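Local coordinates for protein nucleoside diphosphate kinase (Encephalitozoon cuniculi, PDB 3MPD) that probably transfers the gamma phosphate of ATP to nucleoside diphosphates by a ping-pong mechanism through a phosphohistidine intermediate, and so supplies nucleoside triphosphates other than ATP, at residues K32-A37 against K82-I87; S54-M59 against S63-D68; A76-G81 against L133-D138. All coordinates share one frame; numbering follows the deposited sequence.

Contact 1 of 3, residues K32-A37 against K82-I87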
ATOM      1  N   LYS A  32      -1.018  -4.986  14.439  1.00 17.40           N
ATOM      2  CA  LYS A  32      -0.276  -6.066  15.089  1.00 18.14           C
ATOM      3  C   LYS A  32       1.201  -5.686  15.374  1.00 19.28           C
ATOM      4  O   LYS A  32       1.869  -6.348  16.181  1.00 20.80           O
ATOM      5  CB  LYS A  32      -0.327  -7.337  14.238  1.00 17.32           C
ATOM      6  CG  LYS A  32       0.324  -8.601  14.881  1.00 19.57           C
ATOM      7  CD  LYS A  32      -0.269  -8.993  16.256  1.00 18.30           C
ATOM      8  CE  LYS A  32       0.071 -10.458  16.586  1.00 18.37           C
ATOM      9  NZ  LYS A  32      -0.464 -10.885  17.921  1.00 17.43           N
ATOM     10  N   GLY A  33       1.705  -4.646  14.713  1.00 18.07           N
ATOM     11  CA  GLY A  33       3.031  -4.106  15.002  1.00 19.17           C
ATOM     12  C   GLY A  33       4.082  -4.370  13.927  1.00 20.90           C
ATOM     13  O   GLY A  33       5.253  -3.999  14.103  1.00 22.04           O
ATOM     14  N   LEU A  34       3.684  -5.035  12.832  1.00 19.99           N
ATOM     15  CA  LEU A  34       4.625  -5.351  11.768  1.00 21.66           C
ATOM     16  C   LEU A  34       4.975  -4.082  10.993  1.00 21.50           C
ATOM     17  O   LEU A  34       4.236  -3.088  11.018  1.00 21.32           O
ATOM     18  CB  LEU A  34       4.077  -6.447  10.841  1.00 20.71           C
ATOM     19  CG  LEU A  34       3.995  -7.843  11.495  1.00 22.87           C
ATOM     20  CD1 LEU A  34       3.217  -8.814  10.604  1.00 22.52           C
ATOM     21  CD2 LEU A  34       5.439  -8.400  11.872  1.00 21.56           C
ATOM     22  N   TYR A  35       6.102  -4.123  10.308  1.00 21.23           N
ATOM     23  CA  TYR A  35       6.572  -2.961   9.574  1.00 22.13           C
ATOM     24  C   TYR A  35       6.448  -3.175   8.086  1.00 21.62           C
ATOM     25  O   TYR A  35       7.074  -4.089   7.551  1.00 21.98           O
ATOM     26  CB  TYR A  35       8.049  -2.676   9.920  1.00 22.57           C
ATOM     27  CG  TYR A  35       8.251  -2.345  11.382  1.00 23.61           C
ATOM     28  CD1 TYR A  35       7.970  -1.059  11.864  1.00 23.66           C
ATOM     29  CD2 TYR A  35       8.728  -3.309  12.281  1.00 23.13           C
ATOM     30  CE1 TYR A  35       8.145  -0.741  13.185  1.00 22.50           C
ATOM     31  CE2 TYR A  35       8.924  -3.001  13.626  1.00 25.22           C
ATOM     32  CZ  TYR A  35       8.617  -1.713  14.071  1.00 24.88           C
ATOM     33  OH  TYR A  35       8.821  -1.369  15.379  1.00 26.33           O
ATOM     34  N   LEU A  36       5.677  -2.326   7.409  1.00 21.90           N
ATOM     35  CA  LEU A  36       5.633  -2.367   5.947  1.00 21.91           C
ATOM     36  C   LEU A  36       6.979  -1.948   5.354  1.00 23.29           C
ATOM     37  O   LEU A  36       7.506  -0.885   5.719  1.00 23.34           O
ATOM     38  CB  LEU A  36       4.510  -1.456   5.431  1.00 21.88           C
ATOM     39  CG  LEU A  36       4.306  -1.435   3.916  1.00 20.62           C
ATOM     40  CD1 LEU A  36       3.854  -2.830   3.446  1.00 19.05           C
ATOM     41  CD2 LEU A  36       3.306  -0.362   3.499  1.00 20.87           C
ATOM     42  N   ALA A  37       7.542  -2.777   4.463  1.00 24.46           N
ATOM     43  CA  ALA A  37       8.860  -2.492   3.816  1.00 26.71           C
ATOM     44  C   ALA A  37       8.840  -2.407   2.290  1.00 27.26           C
ATOM     45  O   ALA A  37       9.773  -1.865   1.680  1.00 27.75           O
ATOM     46  CB  ALA A  37       9.954  -3.529   4.254  1.00 27.32           C
ATOM     47  N   LYS A  82       9.602  -9.350  14.228  1.00 30.31           N
ATOM     48  CA  LYS A  82       9.811 -10.622  14.954  1.00 32.30           C
ATOM     49  C   LYS A  82       8.687 -11.604  14.652  1.00 31.42           C
ATOM     50  O   LYS A  82       7.531 -11.241  14.714  1.00 30.68           O
ATOM     51  CB  LYS A  82       9.921 -10.402  16.467  1.00 32.75           C
ATOM     52  CG  LYS A  82      11.311  -9.869  16.893  1.00 37.48           C
ATOM     53  CD  LYS A  82      11.402  -9.535  18.380  1.00 39.91           C
ATOM     54  CE  LYS A  82      12.743  -8.854  18.719  1.00 43.50           C
ATOM     55  NZ  LYS A  82      12.856  -8.459  20.153  1.00 41.36           N
ATOM     56  N   ASP A  83       9.056 -12.843  14.311  1.00 32.19           N
ATOM     57  CA  ASP A  83       8.090 -13.896  13.946  1.00 31.45           C
ATOM     58  C   ASP A  83       7.098 -13.467  12.843  1.00 28.44           C
ATOM     59  O   ASP A  83       5.953 -13.932  12.850  1.00 27.59           O
ATOM     60  CB  ASP A  83       7.262 -14.403  15.168  1.00 32.48           C
ATOM     61  CG  ASP A  83       8.112 -14.808  16.360  1.00 37.11           C
ATOM     62  OD1 ASP A  83       8.820 -15.835  16.306  1.00 41.37           O
ATOM     63  OD2 ASP A  83       8.030 -14.115  17.403  1.00 43.45           O
ATOM     64  N   ALA A  84       7.523 -12.636  11.892  1.00 27.31           N
ATOM     65  CA  ALA A  84       6.605 -12.103  10.867  1.00 25.16           C
ATOM     66  C   ALA A  84       5.837 -13.177  10.128  1.00 24.29           C
ATOM     67  O   ALA A  84       4.659 -12.990   9.804  1.00 22.14           O
ATOM     68  CB  ALA A  84       7.337 -11.237   9.859  1.00 25.35           C
ATOM     69  N   VAL A  85       6.492 -14.300   9.824  1.00 24.27           N
ATOM     70  CA  VAL A  85       5.810 -15.312   9.001  1.00 24.11           C
ATOM     71  C   VAL A  85       4.654 -15.980   9.724  1.00 23.70           C
ATOM     72  O   VAL A  85       3.543 -16.077   9.194  1.00 23.36           O
ATOM     73  CB  VAL A  85       6.782 -16.404   8.443  1.00 25.00           C
ATOM     74  CG1 VAL A  85       5.992 -17.518   7.736  1.00 24.81           C
ATOM     75  CG2 VAL A  85       7.773 -15.776   7.462  1.00 26.12           C
ATOM     76  N   SER A  86       4.930 -16.504  10.910  1.00 24.77           N
ATOM     77  CA  SER A  86       3.914 -17.136  11.748  0.50 24.79           C
ATOM     78  C   SER A  86       2.828 -16.121  12.118  1.00 23.37           C
ATOM     79  O   SER A  86       1.642 -16.427  12.118  1.00 22.81           O
ATOM     80  CB  SER A  86       4.579 -17.697  13.006  0.50 26.31           C
ATOM     81  OG  SER A  86       3.674 -18.485  13.740  0.50 28.47           O
ATOM     82  N   ILE A  87       3.241 -14.893  12.423  1.00 22.94           N
ATOM     83  CA  ILE A  87       2.258 -13.840  12.772  1.00 21.66           C
ATOM     84  C   ILE A  87       1.315 -13.623  11.581  1.00 20.94           C
ATOM     85  O   ILE A  87       0.093 -13.655  11.734  1.00 19.35           O
ATOM     86  CB  ILE A  87       2.906 -12.503  13.247  1.00 22.22           C
ATOM     87  CG1 ILE A  87       3.417 -12.636  14.703  1.00 22.46           C
ATOM     88  CG2 ILE A  87       1.868 -11.331  13.116  1.00 19.78           C
ATOM     89  CD1 ILE A  87       4.291 -11.411  15.202  1.00 25.80           C
TER

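Contact 2 of 3, residues S54-M59 against S63-D68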
ATOM      1  N   SER A  54       4.611 -23.370  -7.687  1.00 40.84           N
ATOM      2  CA  SER A  54       5.230 -24.592  -8.248  1.00 43.63           C
ATOM      3  C   SER A  54       4.972 -25.846  -7.408  1.00 44.85           C
ATOM      4  O   SER A  54       4.795 -26.943  -7.949  1.00 45.30           O
ATOM      5  CB  SER A  54       6.732 -24.406  -8.490  1.00 46.47           C
ATOM      6  OG  SER A  54       7.382 -24.038  -7.289  1.00 49.02           O
ATOM      7  N   HIS A  55       4.922 -25.669  -6.088  1.00 45.28           N
ATOM      8  CA  HIS A  55       4.575 -26.761  -5.164  1.00 47.68           C
ATOM      9  C   HIS A  55       3.145 -27.300  -5.368  1.00 45.10           C
ATOM     10  O   HIS A  55       2.818 -28.386  -4.896  1.00 46.53           O
ATOM     11  CB  HIS A  55       4.815 -26.348  -3.692  1.00 49.96           C
ATOM     12  CG  HIS A  55       4.029 -25.139  -3.246  1.00 50.01           C
ATOM     13  ND1 HIS A  55       4.339 -23.853  -3.645  1.00 50.30           N
ATOM     14  CD2 HIS A  55       2.974 -25.024  -2.402  1.00 51.54           C
ATOM     15  CE1 HIS A  55       3.496 -23.002  -3.080  1.00 50.51           C
ATOM     16  NE2 HIS A  55       2.661 -23.687  -2.317  1.00 51.13           N
ATOM     17  N   LEU A  56       2.311 -26.542  -6.079  1.00 41.58           N
ATOM     18  CA  LEU A  56       0.940 -26.960  -6.360  1.00 40.26           C
ATOM     19  C   LEU A  56       0.774 -27.563  -7.753  1.00 40.63           C
ATOM     20  O   LEU A  56      -0.325 -27.983  -8.087  1.00 40.48           O
ATOM     21  CB  LEU A  56      -0.066 -25.799  -6.168  1.00 37.58           C
ATOM     22  CG  LEU A  56      -0.071 -24.983  -4.861  1.00 38.29           C
ATOM     23  CD1 LEU A  56      -1.202 -23.935  -4.845  1.00 37.20           C
ATOM     24  CD2 LEU A  56      -0.167 -25.879  -3.626  1.00 39.19           C
ATOM     25  N   SER A  57       1.842 -27.626  -8.554  1.00 42.16           N
ATOM     26  CA  SER A  57       1.725 -28.053  -9.964  1.00 44.05           C
ATOM     27  C   SER A  57       1.075 -29.438 -10.204  1.00 45.86           C
ATOM     28  O   SER A  57       0.521 -29.673 -11.282  1.00 47.18           O
ATOM     29  CB  SER A  57       3.071 -27.946 -10.721  1.00 46.82           C
ATOM     30  OG  SER A  57       4.141 -28.568 -10.028  1.00 49.95           O
ATOM     31  N   SER A  58       1.126 -30.329  -9.207  1.00 46.79           N
ATOM     32  CA  SER A  58       0.560 -31.685  -9.323  1.00 49.07           C
ATOM     33  C   SER A  58      -0.914 -31.751  -8.972  1.00 46.58           C
ATOM     34  O   SER A  58      -1.605 -32.715  -9.312  1.00 48.68           O
ATOM     35  CB  SER A  58       1.307 -32.654  -8.409  1.00 51.99           C
ATOM     36  OG  SER A  58       2.626 -32.839  -8.868  1.00 56.16           O
ATOM     37  N   MET A  59      -1.395 -30.731  -8.282  1.00 42.75           N
ATOM     38  CA  MET A  59      -2.741 -30.754  -7.724  1.00 40.67           C
ATOM     39  C   MET A  59      -3.851 -30.609  -8.767  1.00 38.42           C
ATOM     40  O   MET A  59      -3.666 -29.927  -9.779  1.00 38.16           O
ATOM     41  CB  MET A  59      -2.883 -29.639  -6.674  1.00 39.23           C
ATOM     42  CG  MET A  59      -2.187 -29.972  -5.370  1.00 44.47           C
ATOM     43  SD  MET A  59      -2.436 -28.685  -4.131  1.00 49.24           S
ATOM     44  CE  MET A  59      -1.517 -29.370  -2.720  1.00 52.81           C
ATOM     45  N   SER A  63      -4.339 -25.234 -13.125  1.00 35.00           N
ATOM     46  CA  SER A  63      -4.607 -24.227 -14.144  1.00 36.79           C
ATOM     47  C   SER A  63      -5.684 -23.184 -13.721  1.00 35.85           C
ATOM     48  O   SER A  63      -5.477 -21.972 -13.857  1.00 35.80           O
ATOM     49  CB  SER A  63      -4.989 -24.926 -15.447  1.00 40.55           C
ATOM     50  OG  SER A  63      -5.204 -23.968 -16.457  1.00 44.89           O
ATOM     51  N   GLU A  64      -6.823 -23.662 -13.218  1.00 35.15           N
ATOM     52  CA  GLU A  64      -7.874 -22.789 -12.714  1.00 34.76           C
ATOM     53  C   GLU A  64      -7.340 -21.910 -11.562  1.00 33.09           C
ATOM     54  O   GLU A  64      -7.591 -20.724 -11.570  1.00 33.09           O
ATOM     55  CB  GLU A  64      -9.103 -23.585 -12.258  1.00 34.39           C
ATOM     56  CG  GLU A  64      -9.984 -24.189 -13.379  1.00 37.53           C
ATOM     57  CD  GLU A  64      -9.422 -25.469 -14.013  1.00 39.01           C
ATOM     58  OE1 GLU A  64      -8.303 -25.909 -13.665  1.00 35.99           O
ATOM     59  OE2 GLU A  64     -10.120 -26.043 -14.881  1.00 43.53           O
ATOM     60  N   MET A  65      -6.584 -22.484 -10.613  1.00 32.19           N
ATOM     61  CA  MET A  65      -6.031 -21.706  -9.482  1.00 32.88           C
ATOM     62  C   MET A  65      -5.126 -20.585 -10.022  1.00 32.32           C
ATOM     63  O   MET A  65      -5.184 -19.456  -9.554  1.00 32.56           O
ATOM     64  CB  MET A  65      -5.259 -22.586  -8.468  1.00 32.85           C
ATOM     65  CG  MET A  65      -6.046 -23.759  -7.852  1.00 36.24           C
ATOM     66  SD  MET A  65      -5.338 -24.572  -6.351  1.00 43.51           S
ATOM     67  CE  MET A  65      -4.239 -25.859  -6.970  1.00 39.79           C
ATOM     68  N   VAL A  66      -4.304 -20.893 -11.020  1.00 32.11           N
ATOM     69  CA  VAL A  66      -3.461 -19.864 -11.645  1.00 32.91           C
ATOM     70  C   VAL A  66      -4.315 -18.787 -12.361  1.00 35.32           C
ATOM     71  O   VAL A  66      -4.052 -17.575 -12.243  1.00 34.90           O
ATOM     72  CB  VAL A  66      -2.400 -20.491 -12.602  1.00 34.44           C
ATOM     73  CG1 VAL A  66      -1.687 -19.412 -13.434  1.00 34.27           C
ATOM     74  CG2 VAL A  66      -1.411 -21.332 -11.811  1.00 32.17           C
ATOM     75  N   GLU A  67      -5.334 -19.238 -13.085  1.00 41.12           N
ATOM     76  CA  GLU A  67      -6.219 -18.356 -13.845  1.00 43.23           C
ATOM     77  C   GLU A  67      -6.900 -17.346 -12.939  1.00 41.59           C
ATOM     78  O   GLU A  67      -6.975 -16.163 -13.282  1.00 41.59           O
ATOM     79  CB  GLU A  67      -7.290 -19.178 -14.551  1.00 45.52           C
ATOM     80  CG  GLU A  67      -7.474 -18.875 -16.039  1.00 51.99           C
ATOM     81  CD  GLU A  67      -6.382 -19.502 -16.910  1.00 58.66           C
ATOM     82  OE1 GLU A  67      -6.651 -20.516 -17.615  1.00 61.02           O
ATOM     83  OE2 GLU A  67      -5.246 -18.970 -16.879  1.00 60.09           O
ATOM     84  N   ASP A  68      -7.390 -17.826 -11.793  1.00 40.11           N
ATOM     85  CA  ASP A  68      -8.014 -16.985 -10.776  1.00 39.46           C
ATOM     86  C   ASP A  68      -7.083 -15.861 -10.308  1.00 37.84           C
ATOM     87  O   ASP A  68      -7.546 -14.760  -9.977  1.00 37.94           O
ATOM     88  CB  ASP A  68      -8.444 -17.817  -9.550  1.00 38.89           C
ATOM     89  CG  ASP A  68      -9.706 -18.666  -9.798  1.00 43.22           C
ATOM     90  OD1 ASP A  68     -10.468 -18.403 -10.768  1.00 46.47           O
ATOM     91  OD2 ASP A  68      -9.933 -19.611  -8.998  1.00 45.87           O
TER

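Contact 3 of 3, residues A76-G81 against L133-D138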
ATOM      1  N   ALA A  76       1.080  -6.451  -3.819  1.00 23.41           N
ATOM      2  CA  ALA A  76       2.162  -7.248  -3.259  1.00 24.54           C
ATOM      3  C   ALA A  76       2.943  -6.431  -2.226  1.00 24.43           C
ATOM      4  O   ALA A  76       3.344  -5.294  -2.511  1.00 25.98           O
ATOM      5  CB  ALA A  76       3.094  -7.715  -4.368  1.00 25.25           C
ATOM      6  N   MET A  77       3.182  -7.023  -1.055  1.00 23.66           N
ATOM      7  CA  MET A  77       3.839  -6.318   0.058  1.00 23.94           C
ATOM      8  C   MET A  77       4.858  -7.174   0.766  1.00 23.80           C
ATOM      9  O   MET A  77       4.745  -8.403   0.791  1.00 24.02           O
ATOM     10  CB  MET A  77       2.785  -5.909   1.139  1.00 21.81           C
ATOM     11  CG  MET A  77       1.822  -4.842   0.675  1.00 21.92           C
ATOM     12  SD  MET A  77       0.331  -4.625   1.697  1.00 22.98           S
ATOM     13  CE  MET A  77      -0.641  -6.039   1.243  1.00 19.35           C
ATOM     14  N   VAL A  78       5.797  -6.501   1.415  1.00 24.59           N
ATOM     15  CA  VAL A  78       6.678  -7.144   2.369  1.00 25.55           C
ATOM     16  C   VAL A  78       6.449  -6.502   3.731  1.00 24.67           C
ATOM     17  O   VAL A  78       6.440  -5.280   3.864  1.00 24.69           O
ATOM     18  CB  VAL A  78       8.174  -7.012   1.972  1.00 27.31           C
ATOM     19  CG1 VAL A  78       9.084  -7.777   2.966  1.00 28.07           C
ATOM     20  CG2 VAL A  78       8.394  -7.508   0.545  1.00 27.10           C
ATOM     21  N   TRP A  79       6.247  -7.349   4.735  1.00 24.34           N
ATOM     22  CA  TRP A  79       6.054  -6.908   6.107  1.00 23.08           C
ATOM     23  C   TRP A  79       7.154  -7.533   6.956  1.00 24.45           C
ATOM     24  O   TRP A  79       7.448  -8.720   6.815  1.00 23.71           O
ATOM     25  CB  TRP A  79       4.662  -7.324   6.617  1.00 20.84           C
ATOM     26  CG  TRP A  79       3.540  -6.517   6.045  1.00 20.22           C
ATOM     27  CD1 TRP A  79       2.890  -6.734   4.848  1.00 20.08           C
ATOM     28  CD2 TRP A  79       2.922  -5.345   6.629  1.00 18.71           C
ATOM     29  NE1 TRP A  79       1.893  -5.781   4.673  1.00 19.34           N
ATOM     30  CE2 TRP A  79       1.890  -4.927   5.743  1.00 18.25           C
ATOM     31  CE3 TRP A  79       3.141  -4.617   7.804  1.00 15.95           C
ATOM     32  CZ2 TRP A  79       1.089  -3.811   5.996  1.00 17.34           C
ATOM     33  CZ3 TRP A  79       2.340  -3.515   8.060  1.00 19.36           C
ATOM     34  CH2 TRP A  79       1.329  -3.111   7.147  1.00 16.60           C
ATOM     35  N   VAL A  80       7.768  -6.722   7.821  1.00 25.36           N
ATOM     36  CA  VAL A  80       8.938  -7.149   8.598  1.00 26.96           C
ATOM     37  C   VAL A  80       8.647  -7.043  10.088  1.00 26.35           C
ATOM     38  O   VAL A  80       7.931  -6.128  10.529  1.00 25.11           O
ATOM     39  CB  VAL A  80      10.158  -6.251   8.253  1.00 28.64           C
ATOM     40  CG1 VAL A  80      11.386  -6.567   9.134  1.00 30.70           C
ATOM     41  CG2 VAL A  80      10.515  -6.407   6.780  1.00 31.38           C
ATOM     42  N   GLY A  81       9.217  -7.965  10.859  1.00 27.07           N
ATOM     43  CA  GLY A  81       9.159  -7.919  12.317  1.00 27.32           C
ATOM     44  C   GLY A  81       9.403  -9.289  12.901  1.00 28.80           C
ATOM     45  O   GLY A  81       9.432 -10.275  12.150  1.00 28.39           O
ATOM     46  N   LEU A 133      10.929 -13.135  -6.205  1.00 42.14           N
ATOM     47  CA  LEU A 133      10.099 -13.370  -7.384  1.00 42.48           C
ATOM     48  C   LEU A 133       9.246 -12.148  -7.749  1.00 41.02           C
ATOM     49  O   LEU A 133       9.229 -11.721  -8.899  1.00 41.77           O
ATOM     50  CB  LEU A 133       9.208 -14.591  -7.148  1.00 41.04           C
ATOM     51  CG  LEU A 133       8.365 -15.088  -8.304  1.00 43.71           C
ATOM     52  CD1 LEU A 133       9.230 -15.490  -9.543  1.00 45.72           C
ATOM     53  CD2 LEU A 133       7.490 -16.240  -7.804  1.00 42.15           C
ATOM     54  N   TRP A 134       8.564 -11.578  -6.756  1.00 37.83           N
ATOM     55  CA  TRP A 134       7.596 -10.507  -6.995  1.00 37.67           C
ATOM     56  C   TRP A 134       8.117  -9.076  -6.847  1.00 38.42           C
ATOM     57  O   TRP A 134       7.610  -8.165  -7.510  1.00 38.22           O
ATOM     58  CB  TRP A 134       6.411 -10.652  -6.027  1.00 35.12           C
ATOM     59  CG  TRP A 134       5.572 -11.847  -6.253  1.00 35.14           C
ATOM     60  CD1 TRP A 134       5.701 -13.070  -5.654  1.00 35.90           C
ATOM     61  CD2 TRP A 134       4.453 -11.941  -7.122  1.00 35.91           C
ATOM     62  NE1 TRP A 134       4.721 -13.920  -6.096  1.00 34.74           N
ATOM     63  CE2 TRP A 134       3.940 -13.253  -7.001  1.00 37.05           C
ATOM     64  CE3 TRP A 134       3.824 -11.043  -7.992  1.00 38.78           C
ATOM     65  CZ2 TRP A 134       2.821 -13.684  -7.705  1.00 38.79           C
ATOM     66  CZ3 TRP A 134       2.723 -11.468  -8.701  1.00 40.37           C
ATOM     67  CH2 TRP A 134       2.229 -12.785  -8.556  1.00 40.99           C
ATOM     68  N   ILE A 135       9.078  -8.876  -5.944  1.00 39.61           N
ATOM     69  CA  ILE A 135       9.516  -7.528  -5.550  1.00 40.85           C
ATOM     70  C   ILE A 135      10.922  -7.222  -6.050  1.00 44.67           C
ATOM     71  O   ILE A 135      11.137  -6.193  -6.689  1.00 46.56           O
ATOM     72  CB  ILE A 135       9.488  -7.327  -4.005  1.00 38.40           C
ATOM     73  CG1 ILE A 135       8.127  -7.672  -3.427  1.00 35.86           C
ATOM     74  CG2 ILE A 135       9.875  -5.899  -3.639  1.00 39.16           C
ATOM     75  CD1 ILE A 135       7.030  -6.706  -3.817  1.00 34.31           C
ATOM     76  N   GLY A 136      11.876  -8.099  -5.749  1.00 47.43           N
ATOM     77  CA  GLY A 136      13.263  -7.923  -6.211  1.00 52.84           C
ATOM     78  C   GLY A 136      14.248  -8.275  -5.115  1.00 54.98           C
ATOM     79  O   GLY A 136      13.852  -8.662  -4.008  1.00 53.40           O
ATOM     80  N   ASP A 137      15.535  -8.141  -5.413  1.00 59.64           N
ATOM     81  CA  ASP A 137      16.578  -8.528  -4.454  1.00 62.38           C
ATOM     82  C   ASP A 137      17.068  -7.352  -3.615  1.00 62.74           C
ATOM     83  O   ASP A 137      17.962  -7.529  -2.772  1.00 63.98           O
ATOM     84  CB  ASP A 137      17.795  -9.156  -5.152  1.00 65.76           C
ATOM     85  CG  ASP A 137      17.625  -9.268  -6.644  1.00 69.11           C
ATOM     86  OD1 ASP A 137      16.741 -10.031  -7.094  1.00 69.72           O
ATOM     87  OD2 ASP A 137      18.396  -8.599  -7.367  1.00 73.80           O
ATOM     88  N   ASP A 138      16.519  -6.159  -3.847  1.00 62.38           N
ATOM     89  CA  ASP A 138      17.060  -4.972  -3.182  1.00 62.80           C
ATOM     90  C   ASP A 138      16.072  -4.224  -2.268  1.00 60.19           C
ATOM     91  O   ASP A 138      16.190  -2.995  -2.124  1.00 60.77           O
ATOM     92  CB  ASP A 138      17.745  -4.030  -4.195  1.00 65.22           C
TER

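Contact 1 of 3, residues K32-A37 against K82-I87
Ile87, the residue that meets both Lys32 and Leu34, is held in the first turn of its helix by a backbone bond of 2.9 Å from Ile87 N to Asp83 O. Its CG2 branch does the touching. With chi1 at -76° this methyl lies anti to the backbone N and reaches across to the other segment, where two side chains close on it. The aliphatic part of Lys32 comes in obliquely, Lys32 CG standing 3.6 Å from Ile87 CG2, and the bend in the lysine chain at chi2 carries CE close to the same methyl. Leu34 and Ile87 pass in opposite directions; Leu34 CD1 lies 3.8 Å from Ile87 CG2, while Leu34 CD2 packs 4.0 Å from Ala84 CB. Lys32 and Leu34 flank a tight turn: helix 22-32 ends in a Schellman motif at Gly33, whose positive phi turns the chain into strand 35-42, one of the two outermost strands, within this chain, of the ferredoxin-like sheet. Leu34 lies between Trp79 of strand 74-80 and the first turn of helix 84-92. Leu34 O accepts a hydrogen bond from Arg20 of the second subunit, so the turn also lies at the subunit interface.

Contact 2 of 3, residues S54-M59 against S63-D68
The imidazole of His55 has Leu56 over one face, with CG of that leucine 3.8 Å above the ring plane and offset toward the rim; the same leucine, on its CD1 branch, meets Met65 of the following helix. A bend at the thioether of Met65 (chi3 -88°) turns its terminal methyl toward the loop, where Met65 CE lies 4.2 Å from Leu56 CD1 and 4.0 Å from Met59 CB. The Leu56 and Met65 chains cross at about a right angle. The closest approach to Met59 is at CB; the extended chain beyond runs on past the methyl. Ser54 O accepts both the amide of Ser57 and its hydroxyl, the latter at 2.7 Å from Ser57 OG to Ser54 O and in the carbonyl plane. A type I turn then runs from Leu56 to Met59, closed by a 3.0 Å bond from Met59 N to Leu56 O. This apolar surface patch lies beside the probable nucleotide site, the Met65 side chain about 8 Å from that of Lys13, a likely ATP-binding residue. Here the loop following helix 46-52 doubles back against helix 62-69; Glu67 ties the two helices together by a salt bridge to Arg46.

Contact 3 of 3, residues A76-G81 against L133-D138
Ala76 opens the contact, its CB set 4.1 Å from CD1 of Ile135, at the C-terminal end of helix 124-134. Met77, next along the strand, points to the other side of the sheet, where its sulfur receives a weak bond from the indole of Trp79, 3.6 Å from Trp79 NE1 to Met77 SD with an N-H...S angle of 154°. Val78 returns to the first face and crosses Ile135 obliquely. Its CG2, placed beside the backbone N by a chi1 of -177°, comes within 4.0 Å of Ile135 CG1, so one isoleucine spans two strand residues of the same face with successive atoms of a single branch. This alternation is that of a strand covered on both faces, as in the ferredoxin-like alpha/beta sandwich of nucleoside diphosphate kinases. On the side of Ala76 and Val78 part of the cover comes from the end of helix 124-134, with Trp134 stacked on Phe9 and bonded through NE1 to His52, and with Ile135 also touching Ala38. On the opposite side Trp79 meets Phe29 of helix 22-32. Beyond Ile135, Gly136, with positive phi, is the first residue to leave helical angles.

In the fold
Contacts 1 and 3 meet within one sheet: strands 35-42 and 74-80 run antiparallel as neighbours, joined by backbone hydrogen bonds from Tyr35 N to Val80 O and from Ala37 N to Val78 O, and the contact centres lie about 12 Å apart. Along the chain their segments alternate, so the two closures interlock. Contact 2 falls between the segments of contact 1 in sequence, yet its centre is about 27 Å away, on the opposite side of the chain's centre. Contacts 2 and 3 both approach the likely phosphohistidine His119, about 8 Å from Leu56 and 9 Å from Ala76, side chain to side chain. Helix 62-69 of contact 2 leads directly into strand 74-80 of contact 3, their nearest atoms about 8 Å apart.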